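Side-chain contacts in glutathione S-transferase (Burkholderia xenovorans, PDB 2DSA), which binds glutathione and reductively dechlorinates metabolites of polychlorinated biphenyls, probably with the general glutathione transferase activity of its family: residues Gln41-Leu44 with Glu45-Ala49; Lys107-Ser110 with Pro111-Pro115. One frame throughout, in Å; residues are numbered along the deposited sequence.

Overall arrangement
The two contacts are local turns in different parts of a glutathione S-transferase, their centres about 22 Å apart and their nearest atoms about 9 Å. Interaction 1 belongs to the N-terminal, thioredoxin-like part of the chain, where it forms a turn between strands 36-37 and 54-56; interaction 2 carries helix 89-109 into the loop leading to helix 119-139. Both are partly buried and both turn a backbone close to a ligand site. Interaction 1 is mainly polar, with acidic side chains on the more open side and Y43 buried on the other. Interaction 2 rests more on two phenylalanine rings and a proline, and directly touches the bound HPX, whereas interaction 1 stands behind the glutathione site as a second shell.

Interaction 1: residues Gln41-Leu44 with Glu45-Ala49; sequences QDYL and EVNPA
Between D42 and N47 the backbone coils into a tight turn: E45 N donates to D42 O (3.0 Å), while Y43 O accepts both V46 N (2.9 Å) and N47 N (2.9 Å). The N47 bond comes in almost along the C=O axis of Y43, whereas V46 N sits well above that carbonyl's plane. The Y43 side chain, its CG anti to the backbone N (chi1 177°), lies over the turn, with N47 N beneath one ring face. Y43 CD1 packs against V46 CB at 3.9 Å, and Y43 OH reaches N47 CB at 3.8 Å. A tyrosine suits this place because its ring is buried while its hydroxyl, like N47 ND2, bonds to Y51 O. N47 OD1 also folds back to accept A49 N (3.1 Å), an Asx turn that asparagine makes readily while its ND2 remains available to Y51. On the more open side the extended E45 chain crosses D42 at about a right angle, the carboxylate planes 74° apart, with D42 OD2 and E45 OE1 separated by 3.7 Å. A water that accepts from D42 N and donates to E45 OE1 may ease the likely repulsion. The chemistry is thus divided: the two acids lie near a shared water, while two buried side chains grip one carbonyl of Y51, a glutathione-pocket residue, and so tie this turn to that site.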
loop_
_atom_site.group_PDB
_atom_site.type_symbol
_atom_site.label_atom_id
_atom_site.label_comp_id
_atom_site.label_asym_id
_atom_site.label_seq_id
_atom_site.Cartn_x
_atom_site.Cartn_y
_atom_site.Cartn_z
ATOM N N GLN A 41 -26.576 10.314 1.334
ATOM C CA GLN A 41 -25.522 11.113 1.943
ATOM C C GLN A 41 -24.379 11.358 0.958
ATOM O O GLN A 41 -24.061 10.503 0.110
ATOM C CB GLN A 41 -24.994 10.456 3.218
ATOM C CG GLN A 41 -23.979 11.321 3.955
ATOM C CD GLN A 41 -23.481 10.710 5.246
ATOM O OE1 GLN A 41 -22.857 11.393 6.061
ATOM N NE2 GLN A 41 -23.753 9.423 5.448
ATOM N N ASP A 42 -23.800 12.550 1.050
ATOM C CA ASP A 42 -22.588 12.894 0.305
ATOM C C ASP A 42 -21.425 12.028 0.851
ATOM O O ASP A 42 -21.013 12.187 1.989
ATOM C CB ASP A 42 -22.345 14.405 0.463
ATOM C CG ASP A 42 -20.954 14.860 0.049
ATOM O OD1 ASP A 42 -20.217 14.154 -0.672
ATOM O OD2 ASP A 42 -20.610 15.989 0.451
ATOM N N TYR A 43 -20.936 11.094 0.036
ATOM C CA TYR A 43 -19.963 10.094 0.500
ATOM C C TYR A 43 -18.600 10.695 0.820
ATOM O O TYR A 43 -17.855 10.132 1.626
ATOM C CB TYR A 43 -19.823 8.937 -0.490
ATOM C CG TYR A 43 -18.769 7.921 -0.091
ATOM C CD1 TYR A 43 -18.909 7.167 1.073
ATOM C CD2 TYR A 43 -17.611 7.744 -0.861
ATOM C CE1 TYR A 43 -17.930 6.245 1.455
ATOM C CE2 TYR A 43 -16.633 6.813 -0.492
ATOM C CZ TYR A 43 -16.799 6.071 0.665
ATOM O OH TYR A 43 -15.845 5.144 1.039
ATOM N N LEU A 44 -18.283 11.838 0.212
ATOM C CA LEU A 44 -17.064 12.582 0.569
ATOM C C LEU A 44 -17.059 13.130 1.996
ATOM O O LEU A 44 -16.002 13.465 2.528
ATOM C CB LEU A 44 -16.755 13.691 -0.449
ATOM C CG LEU A 44 -15.961 13.252 -1.679
ATOM C CD1 LEU A 44 -16.735 12.274 -2.536
ATOM C CD2 LEU A 44 -15.523 14.452 -2.503
ATOM N N GLU A 45 -18.233 13.186 2.631
ATOM C CA GLU A 45 -18.321 13.490 4.067
ATOM C C GLU A 45 -17.738 12.355 4.885
ATOM O O GLU A 45 -17.307 12.571 6.022
ATOM C CB GLU A 45 -19.779 13.703 4.506
ATOM C CG GLU A 45 -20.408 15.017 3.997
ATOM C CD GLU A 45 -21.905 15.120 4.305
ATOM O OE1 GLU A 45 -22.619 15.882 3.599
ATOM O OE2 GLU A 45 -22.370 14.428 5.242
ATOM N N VAL A 46 -17.744 11.148 4.306
ATOM C CA VAL A 46 -17.290 9.925 4.979
ATOM C C VAL A 46 -15.813 9.653 4.619
ATOM O O VAL A 46 -14.967 9.559 5.506
ATOM C CB VAL A 46 -18.193 8.713 4.632
ATOM C CG1 VAL A 46 -17.642 7.439 5.247
ATOM C CG2 VAL A 46 -19.685 8.937 5.114
ATOM N N ASN A 47 -15.518 9.531 3.321
ATOM C CA ASN A 47 -14.128 9.468 2.845
ATOM C C ASN A 47 -13.813 10.669 1.962
ATOM O O ASN A 47 -14.327 10.767 0.852
ATOM C CB ASN A 47 -13.826 8.157 2.100
ATOM C CG ASN A 47 -12.363 8.052 1.644
ATOM O OD1 ASN A 47 -11.526 8.881 1.982
ATOM N ND2 ASN A 47 -12.067 7.024 0.868
ATOM N N PRO A 48 -12.963 11.584 2.465
ATOM C CA PRO A 48 -12.559 12.806 1.758
ATOM C C PRO A 48 -11.984 12.542 0.362
ATOM O O PRO A 48 -12.117 13.403 -0.510
ATOM C CB PRO A 48 -11.477 13.404 2.662
ATOM C CG PRO A 48 -11.723 12.816 4.013
ATOM C CD PRO A 48 -12.316 11.462 3.786
ATOM N N ALA A 49 -11.370 11.367 0.161
ATOM C CA ALA A 49 -10.795 10.973 -1.145
ATOM C C ALA A 49 -11.835 10.429 -2.120
ATOM O O ALA A 49 -11.583 10.361 -3.333
ATOM C CB ALA A 49 -9.657 9.964 -0.964
HETATM O O HOH W 1 -24.921 14.709 2.514
#

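Interaction 2: residues Lys107-Ser110 with Pro111-Pro115; sequences KSFS and PLFNP. With HPX ((2Z,4E)-2-hydroxy-6-oxo-6-phenylhexa-2,4-dienoic acid), chain F.
F113 lies beside F109, the two side chains pointing the same way, and F113 N donates to S110 O (3.3 Å). F113 CB stays near that same S110 O at 3.8 Å. With CG beside the backbone N (chi1 -72°), the ring swings along F109: F113 CD1 meets F109 O at 3.3 Å, the oxygen lying at the ring edge, and F113 CE1 comes to F109 CD1 at 4.0 Å, near the plane of that second ring. Farther out the ring belongs to the ligand. F113 CE2 touches HPX CB6, of the phenyl group, at 3.2 Å, F113 CZ meets the same carbon, and the dienoate carbon CA4 lies over one face. A phenylalanine fits here, offering an apolar wall to an aromatic and conjugated ligand; W164 meets it edge-to-face. S110 serves the other end of HPX: S110 OG lies 2.7 Å from HPX OA2 and a very short 2.5 Å from HPX OA1. Its one proton cannot serve both fully, and which oxygen takes it is not settled; H106 O is a further, weak partner. P111 CD packs tightly on S110 CB; having no N-H, this proline cannot make a backbone bond to K107 O, and its CD lies against that oxygen instead. L112 and P111 pack on helix 119-139, against K122, V125 and W121, while F109 reaches L129 of that helix and V168 of a loop. Elsewhere on helix 89-109, K107 touches glutathione and forms a salt bridge with E104 of the second subunit, so this region joins HPX pocket, neighbouring helix and dimer partner.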
loop_
_atom_site.group_PDB
_atom_site.type_symbol
_atom_site.label_atom_id
_atom_site.label_comp_id
_atom_site.label_asym_id
_atom_site.label_seq_id
_atom_site.Cartn_x
_atom_site.Cartn_y
_atom_site.Cartn_z
ATOM N N LYS A 107 -3.497 -0.999 -8.322
ATOM C CA LYS A 107 -3.303 0.310 -8.943
ATOM C C LYS A 107 -2.998 0.264 -10.446
ATOM O O LYS A 107 -3.158 1.281 -11.140
ATOM C CB LYS A 107 -2.234 1.115 -8.197
ATOM C CG LYS A 107 -2.762 1.756 -6.925
ATOM C CD LYS A 107 -3.735 2.881 -7.238
ATOM C CE LYS A 107 -4.887 2.911 -6.251
ATOM N NZ LYS A 107 -5.738 4.115 -6.481
ATOM N N SER A 108 -2.558 -0.905 -10.926
ATOM C CA SER A 108 -2.311 -1.139 -12.341
ATOM C C SER A 108 -3.574 -1.582 -13.075
ATOM O O SER A 108 -3.709 -1.339 -14.268
ATOM C CB SER A 108 -1.167 -2.137 -12.542
ATOM O OG SER A 108 0.086 -1.523 -12.264
ATOM N N PHE A 109 -4.516 -2.203 -12.367
ATOM C CA PHE A 109 -5.830 -2.472 -12.949
ATOM C C PHE A 109 -6.609 -1.182 -13.179
ATOM O O PHE A 109 -7.369 -1.103 -14.131
ATOM C CB PHE A 109 -6.661 -3.401 -12.067
ATOM C CG PHE A 109 -6.433 -4.864 -12.323
ATOM C CD1 PHE A 109 -7.289 -5.576 -13.148
ATOM C CD2 PHE A 109 -5.377 -5.539 -11.714
ATOM C CE1 PHE A 109 -7.096 -6.928 -13.373
ATOM C CE2 PHE A 109 -5.167 -6.893 -11.932
ATOM C CZ PHE A 109 -6.028 -7.594 -12.766
ATOM N N SER A 110 -6.413 -0.186 -12.310
ATOM C CA SER A 110 -7.200 1.067 -12.296
ATOM C C SER A 110 -7.388 1.788 -13.641
ATOM O O SER A 110 -8.521 2.138 -13.977
ATOM C CB SER A 110 -6.657 2.054 -11.253
ATOM O OG SER A 110 -6.817 1.538 -9.940
ATOM N N PRO A 111 -6.284 2.036 -14.393
ATOM C CA PRO A 111 -6.398 2.676 -15.715
ATOM C C PRO A 111 -7.166 1.841 -16.744
ATOM O O PRO A 111 -7.801 2.407 -17.628
ATOM C CB PRO A 111 -4.938 2.842 -16.151
ATOM C CG PRO A 111 -4.141 2.756 -14.870
ATOM C CD PRO A 111 -4.874 1.759 -14.058
ATOM N N LEU A 112 -7.118 0.515 -16.620
ATOM C CA LEU A 112 -7.878 -0.380 -17.500
ATOM C C LEU A 112 -9.401 -0.220 -17.384
ATOM O O LEU A 112 -10.122 -0.457 -18.354
ATOM C CB LEU A 112 -7.473 -1.847 -17.293
ATOM C CG LEU A 112 -6.007 -2.220 -17.521
ATOM C CD1 LEU A 112 -5.780 -3.711 -17.340
ATOM C CD2 LEU A 112 -5.514 -1.768 -18.895
ATOM N N PHE A 113 -9.885 0.171 -16.207
ATOM C CA PHE A 113 -11.317 0.395 -15.999
ATOM C C PHE A 113 -11.719 1.809 -16.400
ATOM O O PHE A 113 -12.890 2.176 -16.322
ATOM C CB PHE A 113 -11.708 0.131 -14.542
ATOM C CG PHE A 113 -11.699 -1.320 -14.169
ATOM C CD1 PHE A 113 -10.562 -1.905 -13.624
ATOM C CD2 PHE A 113 -12.829 -2.105 -14.360
ATOM C CE1 PHE A 113 -10.556 -3.248 -13.279
ATOM C CE2 PHE A 113 -12.825 -3.452 -14.022
ATOM C CZ PHE A 113 -11.691 -4.021 -13.482
ATOM N N ASN A 114 -10.735 2.589 -16.834
ATOM C CA ASN A 114 -10.951 3.969 -17.242
ATOM C C ASN A 114 -11.131 4.081 -18.765
ATOM O O ASN A 114 -10.267 3.631 -19.526
ATOM C CB ASN A 114 -9.784 4.838 -16.748
ATOM C CG ASN A 114 -10.035 6.341 -16.906
ATOM O OD1 ASN A 114 -11.149 6.788 -17.210
ATOM N ND2 ASN A 114 -8.983 7.128 -16.688
ATOM N N PRO A 115 -12.273 4.649 -19.215
ATOM C CA PRO A 115 -12.474 4.928 -20.651
ATOM C C PRO A 115 -11.534 6.012 -21.188
ATOM O O PRO A 115 -11.104 5.934 -22.339
ATOM C CB PRO A 115 -13.929 5.413 -20.725
ATOM C CG PRO A 115 -14.553 5.035 -19.410
ATOM C CD PRO A 115 -13.448 5.035 -18.412
HETATM C CB3 HPX F . -17.045 -4.999 -11.015
HETATM C CB4 HPX F . -16.191 -5.798 -11.771
HETATM C CB5 HPX F . -14.857 -5.421 -11.948
HETATM C CB6 HPX F . -14.388 -4.250 -11.360
HETATM C CB1 HPX F . -15.239 -3.455 -10.604
HETATM C CB2 HPX F . -16.568 -3.829 -10.433
HETATM C CA6 HPX F . -14.741 -2.187 -9.981
HETATM O OA4 HPX F . -15.544 -1.311 -9.693
HETATM C CA5 HPX F . -13.308 -1.966 -9.715
HETATM C CA4 HPX F . -12.820 -0.758 -9.970
HETATM C CA3 HPX F . -11.409 -0.427 -9.723
HETATM C CA2 HPX F . -10.990 0.845 -9.678
HETATM O OA3 HPX F . -11.791 1.887 -9.866
HETATM C CA1 HPX F . -9.597 1.106 -9.412
HETATM O OA2 HPX F . -9.245 2.276 -9.149
HETATM O OA1 HPX F . -8.807 0.144 -9.445
#